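Local coordinates for galactose-binding-like protein (PDB 7M1B) that probably binds galactose or related sugars as a SusE-like protein of a gut Bacteroides, from a family with a potential degradative capacity, at residues Glu118-Phe123 and Tyr127-Asn132; His155-Ser160 and Ile164-Arg169; Phe343-Asp348 and Leu374-Thr379. All coordinates share one frame; numbering follows the deposited sequence.

Contacts 1 and 2 belong to one small beta sandwich, and contact 3 lies in the galactose-binding-like part of the chain, with its centre about 5 Å from the centre of the whole chain. Contact 1 pairs neighbouring strands within a sheet through backbone bonds; contact 2 joins that sheet to the facing one through side chains and a water. They share the sheet in which 125-131 and 163-168 are neighbours, and their centres are about 9 Å apart. Both are partly buried and mix polar with apolar groups, whereas contact 3 is fully buried and purely aromatic. The ends of all three converge where the two parts meet: Phe123 packs on Gly378 and Thr379, and Arg169 on Ala347.

Contact 1: Glu118-Phe123 and Tyr127-Asn132; sequences EVNPTF and YIHTTN
Glu118 pairs with His129 and Asn120 with Tyr127 in a beta hairpin made of the outer strand 118-122 and the middle strand 125-131 of a three-stranded sheet in a small beta sandwich. Four backbone bonds clamp it: in each of these two hydrogen-bonded pairs both residues give their N-H to the other's C=O, with Glu118 N to His129 O at 2.8 Å. Between them Val119 and Ile128 make the non-hydrogen-bonded pair.

Apolar contacts occupy one face. Val119 CG1 lies 4.0 Å from Ile128 CG1, the two chains running side by side toward the facing sheet, where Val119 packs on strand 193-197 and Ile128 on Val142; beta-branched residues suit such an inward strand face.

Polar side chains take the other face. His129 has CG between its backbone N and carbonyl carbon (chi1 49°), which swings the ring toward the partner strand and brings one face against Glu118 CB, a CH-pi contact with CB 3.7 Å from the ring centroid. At the ring edge His129 NE2 gives a 2.7 Å bond to Asn120 OD1, arriving 40° above the carbonyl plane. The same amide is steadied by its other end: Asn120 ND2 donates nearly in its own plane to the anti lone pair of Glu118 OE2, at 3.1 Å.

Contact 2: His155-Ser160 and Ile164-Arg169; sequences HTEYTS and IGFTLR
His155, whose ring rim meets that of Phe166, donates through NE2 to Glu157 OE1 at 2.7 Å. The oxygen lies in the plane of the imidazole and is met on the anti side of the carboxylate. This bond couples two side chains of strand 155-159 that both face segment 164-169.

The strands follow one another in the chain yet belong to different sheets: 155-159 is an outer strand of the four-stranded sheet and 163-168 of the three-stranded one. The axes of 155-159 and 164-168 approach to 8.8 Å, running antiparallel at 163°, a spacing that side chains must fill, so the pair closes one margin of a beta sandwich.

Glu157 and Phe166 form the middle of the seam. Glu157 CB sits over the ring centre, 3.6 Å from the Phe166 centroid in a CH-pi contact, and a bend at the second torsion (chi2 72°) turns the carboxylate back within reach of His155 NE2. Phe166 also meets Phe140 edge-to-face, so aromatic bulk suits the place. On one side of it His155 CB rests 3.7 Å from Leu168 CG; on the other, Thr159 CG2 lies 4.0 Å from Ile164 CD1. A water links Thr159 OG1 at 3.3 Å with Gly165 N at 3.2 Å.

A glutamate here can therefore act in two ways at once: its methylenes join the greasy seam, while its carboxylate lies parallel to the ring within 1°, beside Phe166 CB and CG, an orientation the histidine bond probably helps to fix.

Contact 3: Phe343-Asp348 and Leu374-Thr379; sequences FEFLAD and LWFYGT
The backbones of Phe345 and Phe376 stay well separated, the nearest CA atoms of the two segments being those of Phe345 and Gly378, 9.7 Å apart, so the meeting is left to two rings. Phe345 CZ reaches Phe376 CE2 at 3.7 Å. Phe376 CE2 lies at the edge of the Phe345 ring, near its plane, but the two planes are turned 40° apart with centroids 5.9 Å from each other, an oblique pairing. In Phe376 CG is anti to the carbonyl carbon (chi1 -84°), and this lets the end of its ring approach Phe345. The gap between the backbones reflects the beta-sheet framework of this domain, probably a jelly-roll sandwich as in other galactose-binding-like domains: Phe345 is bonded through its backbone to Ser269, and Trp375 to Thr272, so both segments run beside strand 256-274. From that strand Phe271 touches both rings, as does Leu268. Long, wholly apolar side chains suit so buried a place, since they can span the width of an intervening strand and bring no polar group that would need a partner. Phe357 packs on Phe376, and Leu313 and Ala314 on Phe345.

Contact 1: Glu118-Phe123 and Tyr127-Asn132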
loop_
_atom_site.group_PDB
_atom_site.type_symbol
_atom_site.label_atom_id
_atom_site.label_comp_id
_atom_site.label_asym_id
_atom_site.label_seq_id
_atom_site.Cartn_x
_atom_site.Cartn_y
_atom_site.Cartn_z
ATOM N N GLU A 118 -19.446 -11.156 -4.020
ATOM C CA GLU A 118 -19.454 -9.952 -3.222
ATOM C C GLU A 118 -18.892 -8.821 -4.076
ATOM O O GLU A 118 -17.939 -9.043 -4.831
ATOM C CB GLU A 118 -18.757 -10.107 -1.849
ATOM C CG GLU A 118 -18.934 -8.940 -0.910
ATOM C CD GLU A 118 -18.461 -9.159 0.513
ATOM O OE1 GLU A 118 -18.417 -10.326 0.971
ATOM O OE2 GLU A 118 -18.180 -8.149 1.180
ATOM N N VAL A 119 -19.524 -7.648 -4.020
ATOM C CA VAL A 119 -19.060 -6.506 -4.782
ATOM C C VAL A 119 -18.954 -5.330 -3.806
ATOM O O VAL A 119 -19.933 -4.937 -3.126
ATOM C CB VAL A 119 -20.033 -6.187 -5.925
ATOM C CG1 VAL A 119 -19.511 -5.122 -6.884
ATOM C CG2 VAL A 119 -20.424 -7.448 -6.720
ATOM N N ASN A 120 -17.732 -4.806 -3.677
ATOM C CA ASN A 120 -17.512 -3.730 -2.709
ATOM C C ASN A 120 -16.947 -2.512 -3.422
ATOM O O ASN A 120 -16.248 -2.624 -4.437
ATOM C CB ASN A 120 -16.447 -4.109 -1.673
ATOM C CG ASN A 120 -16.705 -5.438 -1.005
ATOM O OD1 ASN A 120 -15.788 -6.252 -0.881
ATOM N ND2 ASN A 120 -17.902 -5.610 -0.488
ATOM N N PRO A 121 -17.150 -1.287 -2.880
ATOM C CA PRO A 121 -16.489 -0.128 -3.467
ATOM C C PRO A 121 -14.972 -0.246 -3.313
ATOM O O PRO A 121 -14.464 -0.808 -2.332
ATOM C CB PRO A 121 -16.979 1.043 -2.603
ATOM C CG PRO A 121 -18.127 0.534 -1.785
ATOM C CD PRO A 121 -18.015 -0.987 -1.729
ATOM N N THR A 122 -14.275 0.297 -4.331
ATOM C CA THR A 122 -12.835 0.557 -4.221
ATOM C C THR A 122 -12.549 1.930 -4.848
ATOM O O THR A 122 -13.459 2.619 -5.351
ATOM C CB THR A 122 -11.975 -0.558 -4.877
ATOM O OG1 THR A 122 -10.590 -0.384 -4.512
ATOM C CG2 THR A 122 -12.093 -0.585 -6.392
ATOM N N PHE A 123 -11.279 2.360 -4.815
ATOM C CA PHE A 123 -10.917 3.682 -5.322
ATOM C C PHE A 123 -11.205 3.759 -6.812
ATOM O O PHE A 123 -10.625 2.986 -7.581
ATOM C CB PHE A 123 -9.465 4.021 -4.954
ATOM C CG PHE A 123 -9.409 4.051 -3.448
ATOM C CD1 PHE A 123 -9.784 5.250 -2.799
ATOM C CD2 PHE A 123 -8.953 2.999 -2.654
ATOM C CE1 PHE A 123 -9.860 5.285 -1.423
ATOM C CE2 PHE A 123 -9.022 3.035 -1.263
ATOM C CZ PHE A 123 -9.419 4.226 -0.650
ATOM N N TYR A 127 -14.679 -3.556 -6.528
ATOM C CA TYR A 127 -13.903 -4.775 -6.388
ATOM C C TYR A 127 -14.877 -5.946 -6.357
ATOM O O TYR A 127 -15.767 -5.968 -5.510
ATOM C CB TYR A 127 -13.029 -4.714 -5.133
ATOM C CG TYR A 127 -12.280 -5.968 -4.788
ATOM C CD1 TYR A 127 -11.260 -6.429 -5.619
ATOM C CD2 TYR A 127 -12.604 -6.702 -3.648
ATOM C CE1 TYR A 127 -10.561 -7.577 -5.309
ATOM C CE2 TYR A 127 -11.916 -7.874 -3.344
ATOM C CZ TYR A 127 -10.887 -8.304 -4.176
ATOM O OH TYR A 127 -10.201 -9.488 -3.965
ATOM N N ILE A 128 -14.675 -6.903 -7.255
ATOM C CA ILE A 128 -15.574 -8.063 -7.367
ATOM C C ILE A 128 -14.845 -9.305 -6.885
ATOM O O ILE A 128 -13.736 -9.559 -7.351
ATOM C CB ILE A 128 -16.035 -8.231 -8.818
ATOM C CG1 ILE A 128 -16.905 -7.047 -9.237
ATOM C CG2 ILE A 128 -16.819 -9.537 -8.955
ATOM C CD1 ILE A 128 -17.175 -6.956 -10.715
ATOM N N HIS A 129 -15.432 -10.042 -5.935
ATOM C CA HIS A 129 -14.799 -11.257 -5.441
ATOM C C HIS A 129 -15.821 -12.385 -5.331
ATOM O O HIS A 129 -16.987 -12.172 -5.008
ATOM C CB HIS A 129 -13.955 -11.064 -4.171
ATOM C CG HIS A 129 -14.612 -10.317 -3.067
ATOM N ND1 HIS A 129 -14.833 -10.879 -1.819
ATOM C CD2 HIS A 129 -15.062 -9.042 -3.010
ATOM C CE1 HIS A 129 -15.394 -9.966 -1.031
ATOM N NE2 HIS A 129 -15.557 -8.838 -1.752
ATOM N N THR A 130 -15.355 -13.598 -5.631
ATOM C CA THR A 130 -16.207 -14.785 -5.473
ATOM C C THR A 130 -15.327 -16.004 -5.294
ATOM O O THR A 130 -14.105 -15.850 -5.280
ATOM C CB THR A 130 -17.280 -14.877 -6.566
ATOM O OG1 THR A 130 -18.273 -15.804 -6.126
ATOM C CG2 THR A 130 -16.710 -15.252 -7.914
ATOM N N THR A 131 -15.973 -17.179 -5.174
ATOM C CA THR A 131 -15.263 -18.433 -4.930
ATOM C C THR A 131 -15.411 -19.402 -6.098
ATOM O O THR A 131 -16.405 -19.422 -6.847
ATOM C CB THR A 131 -15.679 -19.054 -3.589
ATOM O OG1 THR A 131 -14.876 -20.214 -3.342
ATOM C CG2 THR A 131 -17.142 -19.438 -3.603
ATOM N N ASN A 132 -14.383 -20.232 -6.238
ATOM C CA ASN A 132 -14.233 -21.081 -7.409
ATOM C C ASN A 132 -13.304 -22.218 -7.003
ATOM O O ASN A 132 -12.226 -22.370 -7.579
ATOM C CB ASN A 132 -13.681 -20.232 -8.562
ATOM C CG ASN A 132 -13.433 -20.965 -9.864
ATOM O OD1 ASN A 132 -14.133 -21.938 -10.171
ATOM N ND2 ASN A 132 -12.469 -20.465 -10.650
#

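Contact 2: His155-Ser160 and Ile164-Arg169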
loop_
_atom_site.group_PDB
_atom_site.type_symbol
_atom_site.label_atom_id
_atom_site.label_comp_id
_atom_site.label_asym_id
_atom_site.label_seq_id
_atom_site.Cartn_x
_atom_site.Cartn_y
_atom_site.Cartn_z
ATOM N N HIS A 155 -16.195 -4.177 -18.800
ATOM C CA HIS A 155 -15.084 -5.071 -18.520
ATOM C C HIS A 155 -15.578 -6.512 -18.569
ATOM O O HIS A 155 -16.699 -6.792 -18.132
ATOM C CB HIS A 155 -14.529 -4.829 -17.114
ATOM C CG HIS A 155 -13.421 -5.759 -16.744
ATOM N ND1 HIS A 155 -12.134 -5.531 -17.207
ATOM C CD2 HIS A 155 -13.419 -6.942 -15.991
ATOM C CE1 HIS A 155 -11.356 -6.513 -16.740
ATOM N NE2 HIS A 155 -12.111 -7.358 -15.964
ATOM N N THR A 156 -14.665 -7.362 -19.042
ATOM C CA THR A 156 -14.785 -8.812 -18.994
ATOM C C THR A 156 -13.518 -9.395 -18.371
ATOM O O THR A 156 -12.400 -9.151 -18.856
ATOM C CB THR A 156 -15.105 -9.417 -20.366
ATOM O OG1 THR A 156 -16.249 -8.714 -20.860
ATOM C CG2 THR A 156 -15.413 -10.890 -20.223
ATOM N N GLU A 157 -13.700 -10.121 -17.258
ATOM C CA GLU A 157 -12.614 -10.841 -16.594
ATOM C C GLU A 157 -12.609 -12.308 -16.984
ATOM O O GLU A 157 -13.669 -13.036 -16.980
ATOM C CB GLU A 157 -12.758 -10.691 -15.063
ATOM C CG GLU A 157 -11.564 -11.182 -14.262
ATOM C CD GLU A 157 -10.327 -10.308 -14.346
ATOM O OE1 GLU A 157 -10.435 -9.279 -15.042
ATOM O OE2 GLU A 157 -9.263 -10.674 -13.713
ATOM N N TYR A 158 -11.392 -12.830 -17.243
ATOM C CA TYR A 158 -11.220 -14.227 -17.626
ATOM C C TYR A 158 -10.253 -14.907 -16.661
ATOM O O TYR A 158 -9.055 -14.615 -16.679
ATOM C CB TYR A 158 -10.632 -14.348 -19.041
ATOM C CG TYR A 158 -11.451 -13.724 -20.140
ATOM C CD1 TYR A 158 -11.249 -12.411 -20.534
ATOM C CD2 TYR A 158 -12.375 -14.482 -20.843
ATOM C CE1 TYR A 158 -11.986 -11.843 -21.566
ATOM C CE2 TYR A 158 -13.115 -13.936 -21.879
ATOM C CZ TYR A 158 -12.922 -12.614 -22.242
ATOM O OH TYR A 158 -13.661 -12.090 -23.269
ATOM N N THR A 159 -10.781 -15.816 -15.806
ATOM C CA THR A 159 -10.010 -16.210 -14.646
ATOM C C THR A 159 -10.320 -17.672 -14.321
ATOM O O THR A 159 -11.430 -18.158 -14.555
ATOM C CB THR A 159 -10.317 -15.258 -13.462
ATOM O OG1 THR A 159 -9.531 -15.641 -12.320
ATOM C CG2 THR A 159 -11.774 -15.295 -13.065
ATOM N N SER A 160 -9.315 -18.407 -13.774
ATOM C CA SER A 160 -9.737 -19.643 -13.116
ATOM C C SER A 160 -9.207 -19.752 -11.679
ATOM O O SER A 160 -9.189 -20.855 -11.122
ATOM C CB SER A 160 -9.322 -20.848 -13.992
ATOM O OG SER A 160 -7.890 -20.873 -14.056
ATOM N N ILE A 164 -11.323 -15.541 -6.442
ATOM C CA ILE A 164 -11.438 -14.642 -7.589
ATOM C C ILE A 164 -11.542 -13.255 -7.005
ATOM O O ILE A 164 -12.296 -13.129 -6.082
ATOM C CB ILE A 164 -12.670 -14.991 -8.434
ATOM C CG1 ILE A 164 -12.409 -16.346 -9.152
ATOM C CG2 ILE A 164 -13.042 -13.909 -9.433
ATOM C CD1 ILE A 164 -13.623 -16.914 -9.876
ATOM N N GLY A 165 -10.802 -12.311 -7.551
ATOM C CA GLY A 165 -10.868 -10.913 -7.089
ATOM C C GLY A 165 -10.324 -10.003 -8.194
ATOM O O GLY A 165 -9.218 -10.231 -8.688
ATOM N N PHE A 166 -11.111 -9.029 -8.647
ATOM C CA PHE A 166 -10.641 -8.146 -9.717
ATOM C C PHE A 166 -11.355 -6.815 -9.594
ATOM O O PHE A 166 -12.388 -6.777 -8.929
ATOM C CB PHE A 166 -10.839 -8.736 -11.121
ATOM C CG PHE A 166 -12.276 -9.073 -11.489
ATOM C CD1 PHE A 166 -12.896 -10.223 -10.998
ATOM C CD2 PHE A 166 -13.012 -8.221 -12.309
ATOM C CE1 PHE A 166 -14.220 -10.502 -11.337
ATOM C CE2 PHE A 166 -14.341 -8.480 -12.612
ATOM C CZ PHE A 166 -14.936 -9.642 -12.150
ATOM N N THR A 167 -10.852 -5.767 -10.266
ATOM C CA THR A 167 -11.422 -4.440 -10.066
ATOM C C THR A 167 -11.792 -3.844 -11.415
ATOM O O THR A 167 -11.184 -4.153 -12.452
ATOM C CB THR A 167 -10.494 -3.471 -9.331
ATOM O OG1 THR A 167 -9.433 -3.100 -10.215
ATOM C CG2 THR A 167 -9.938 -4.083 -8.071
ATOM N N LEU A 168 -12.784 -2.965 -11.375
ATOM C CA LEU A 168 -13.030 -2.045 -12.472
ATOM C C LEU A 168 -12.849 -0.652 -11.899
ATOM O O LEU A 168 -13.445 -0.348 -10.867
ATOM C CB LEU A 168 -14.505 -2.082 -12.848
ATOM C CG LEU A 168 -14.969 -3.132 -13.825
ATOM C CD1 LEU A 168 -15.388 -4.381 -13.056
ATOM C CD2 LEU A 168 -16.145 -2.546 -14.592
ATOM N N ARG A 169 -12.171 0.221 -12.648
ATOM C CA ARG A 169 -11.921 1.575 -12.180
ATOM C C ARG A 169 -12.390 2.539 -13.266
ATOM O O ARG A 169 -12.987 2.116 -14.262
ATOM C CB ARG A 169 -10.440 1.734 -11.786
ATOM C CG ARG A 169 -10.047 0.887 -10.579
ATOM C CD ARG A 169 -8.887 1.521 -9.860
ATOM N NE ARG A 169 -8.138 0.432 -9.257
ATOM C CZ ARG A 169 -8.108 0.135 -7.981
ATOM N NH1 ARG A 169 -8.696 0.910 -7.085
ATOM N NH2 ARG A 169 -7.341 -0.878 -7.609
HETATM O O HOH W 1 -9.578 -12.948 -10.480
#

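Contact 3: Phe343-Asp348 and Leu374-Thr379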
loop_
_atom_site.group_PDB
_atom_site.type_symbol
_atom_site.label_atom_id
_atom_site.label_comp_id
_atom_site.label_asym_id
_atom_site.label_seq_id
_atom_site.Cartn_x
_atom_site.Cartn_y
_atom_site.Cartn_z
ATOM N N PHE A 343 3.340 5.482 -4.237
ATOM C CA PHE A 343 3.118 4.044 -4.283
ATOM C C PHE A 343 1.637 3.725 -4.089
ATOM O O PHE A 343 1.013 4.255 -3.181
ATOM C CB PHE A 343 3.910 3.335 -3.145
ATOM C CG PHE A 343 5.392 3.599 -3.269
ATOM C CD1 PHE A 343 6.142 2.841 -4.159
ATOM C CD2 PHE A 343 6.004 4.704 -2.698
ATOM C CE1 PHE A 343 7.498 3.098 -4.341
ATOM C CE2 PHE A 343 7.355 4.957 -2.867
ATOM C CZ PHE A 343 8.097 4.193 -3.732
ATOM N N GLU A 344 1.090 2.746 -4.846
ATOM C CA GLU A 344 -0.322 2.406 -4.744
ATOM C C GLU A 344 -0.451 1.092 -3.976
ATOM O O GLU A 344 0.488 0.264 -3.945
ATOM C CB GLU A 344 -0.967 2.170 -6.121
ATOM C CG GLU A 344 -0.745 3.308 -7.074
ATOM C CD GLU A 344 -1.567 3.214 -8.327
ATOM O OE1 GLU A 344 -2.094 2.151 -8.574
ATOM O OE2 GLU A 344 -1.665 4.229 -9.024
ATOM N N PHE A 345 -1.538 0.984 -3.220
ATOM C CA PHE A 345 -1.764 -0.232 -2.465
ATOM C C PHE A 345 -2.560 -1.222 -3.271
ATOM O O PHE A 345 -3.282 -0.828 -4.196
ATOM C CB PHE A 345 -2.632 0.015 -1.239
ATOM C CG PHE A 345 -1.831 0.643 -0.141
ATOM C CD1 PHE A 345 -0.870 -0.140 0.551
ATOM C CD2 PHE A 345 -1.892 2.009 0.123
ATOM C CE1 PHE A 345 -0.081 0.452 1.513
ATOM C CE2 PHE A 345 -1.129 2.565 1.135
ATOM C CZ PHE A 345 -0.225 1.777 1.825
ATOM N N LEU A 346 -2.469 -2.484 -2.817
ATOM C CA LEU A 346 -3.299 -3.526 -3.418
ATOM C C LEU A 346 -4.792 -3.231 -3.166
ATOM O O LEU A 346 -5.108 -2.609 -2.149
ATOM C CB LEU A 346 -2.868 -4.937 -2.940
ATOM C CG LEU A 346 -1.412 -5.360 -3.147
ATOM C CD1 LEU A 346 -1.065 -6.478 -2.162
ATOM C CD2 LEU A 346 -1.153 -5.833 -4.582
ATOM N N ALA A 347 -5.682 -3.547 -4.144
ATOM C CA ALA A 347 -7.136 -3.439 -3.967
ATOM C C ALA A 347 -7.702 -4.473 -2.976
ATOM O O ALA A 347 -8.650 -4.196 -2.216
ATOM C CB ALA A 347 -7.865 -3.457 -5.287
ATOM N N ASP A 348 -7.096 -5.656 -2.930
ATOM C CA ASP A 348 -7.667 -6.761 -2.166
ATOM C C ASP A 348 -7.085 -6.723 -0.752
ATOM O O ASP A 348 -6.440 -7.659 -0.311
ATOM C CB ASP A 348 -7.440 -8.051 -2.948
ATOM C CG ASP A 348 -5.974 -8.277 -3.300
ATOM O OD1 ASP A 348 -5.216 -7.273 -3.430
ATOM O OD2 ASP A 348 -5.580 -9.449 -3.401
ATOM N N LEU A 374 6.064 10.487 5.413
ATOM C CA LEU A 374 5.169 9.495 4.769
ATOM C C LEU A 374 3.740 10.031 4.882
ATOM O O LEU A 374 3.350 10.445 6.007
ATOM C CB LEU A 374 5.165 8.192 5.560
ATOM C CG LEU A 374 6.455 7.405 5.535
ATOM C CD1 LEU A 374 6.318 6.199 6.469
ATOM C CD2 LEU A 374 6.719 6.951 4.087
ATOM N N TRP A 375 3.100 10.270 3.730
ATOM C CA TRP A 375 1.695 10.663 3.767
ATOM C C TRP A 375 0.834 9.539 3.215
ATOM O O TRP A 375 1.106 9.072 2.134
ATOM C CB TRP A 375 1.478 11.925 2.923
ATOM C CG TRP A 375 2.041 13.192 3.508
ATOM C CD1 TRP A 375 2.760 13.298 4.668
ATOM C CD2 TRP A 375 2.013 14.480 2.870
ATOM N NE1 TRP A 375 3.131 14.612 4.828
ATOM C CE2 TRP A 375 2.691 15.355 3.733
ATOM C CE3 TRP A 375 1.395 15.010 1.700
ATOM C CZ2 TRP A 375 2.844 16.722 3.436
ATOM C CZ3 TRP A 375 1.550 16.363 1.450
ATOM C CH2 TRP A 375 2.262 17.228 2.293
ATOM N N PHE A 376 -0.252 9.184 3.933
ATOM C CA PHE A 376 -1.116 8.059 3.539
ATOM C C PHE A 376 -2.459 8.626 3.049
ATOM O O PHE A 376 -2.952 9.592 3.630
ATOM C CB PHE A 376 -1.340 7.116 4.710
ATOM C CG PHE A 376 -0.226 6.111 4.873
ATOM C CD1 PHE A 376 1.087 6.486 5.008
ATOM C CD2 PHE A 376 -0.520 4.744 4.718
ATOM C CE1 PHE A 376 2.061 5.493 5.102
ATOM C CE2 PHE A 376 0.457 3.774 4.832
ATOM C CZ PHE A 376 1.762 4.174 4.875
ATOM N N TYR A 377 -3.043 7.948 2.078
ATOM C CA TYR A 377 -4.306 8.366 1.505
ATOM C C TYR A 377 -5.273 7.220 1.573
ATOM O O TYR A 377 -4.853 6.080 1.402
ATOM C CB TYR A 377 -4.176 8.831 0.047
ATOM C CG TYR A 377 -3.338 10.088 -0.090
ATOM C CD1 TYR A 377 -1.935 9.998 -0.110
ATOM C CD2 TYR A 377 -3.918 11.343 -0.129
ATOM C CE1 TYR A 377 -1.138 11.130 -0.184
ATOM C CE2 TYR A 377 -3.140 12.495 -0.219
ATOM C CZ TYR A 377 -1.749 12.381 -0.250
ATOM O OH TYR A 377 -0.969 13.503 -0.359
ATOM N N GLY A 378 -6.572 7.509 1.766
ATOM C CA GLY A 378 -7.543 6.417 1.706
ATOM C C GLY A 378 -8.890 6.952 2.231
ATOM O O GLY A 378 -9.130 8.169 2.313
ATOM N N THR A 379 -9.702 6.033 2.712
ATOM C CA THR A 379 -11.043 6.347 3.181
ATOM C C THR A 379 -11.166 5.853 4.623
ATOM O O THR A 379 -11.184 4.643 4.844
ATOM C CB THR A 379 -12.120 5.671 2.300
ATOM O OG1 THR A 379 -11.910 5.973 0.895
ATOM C CG2 THR A 379 -13.501 6.072 2.810
#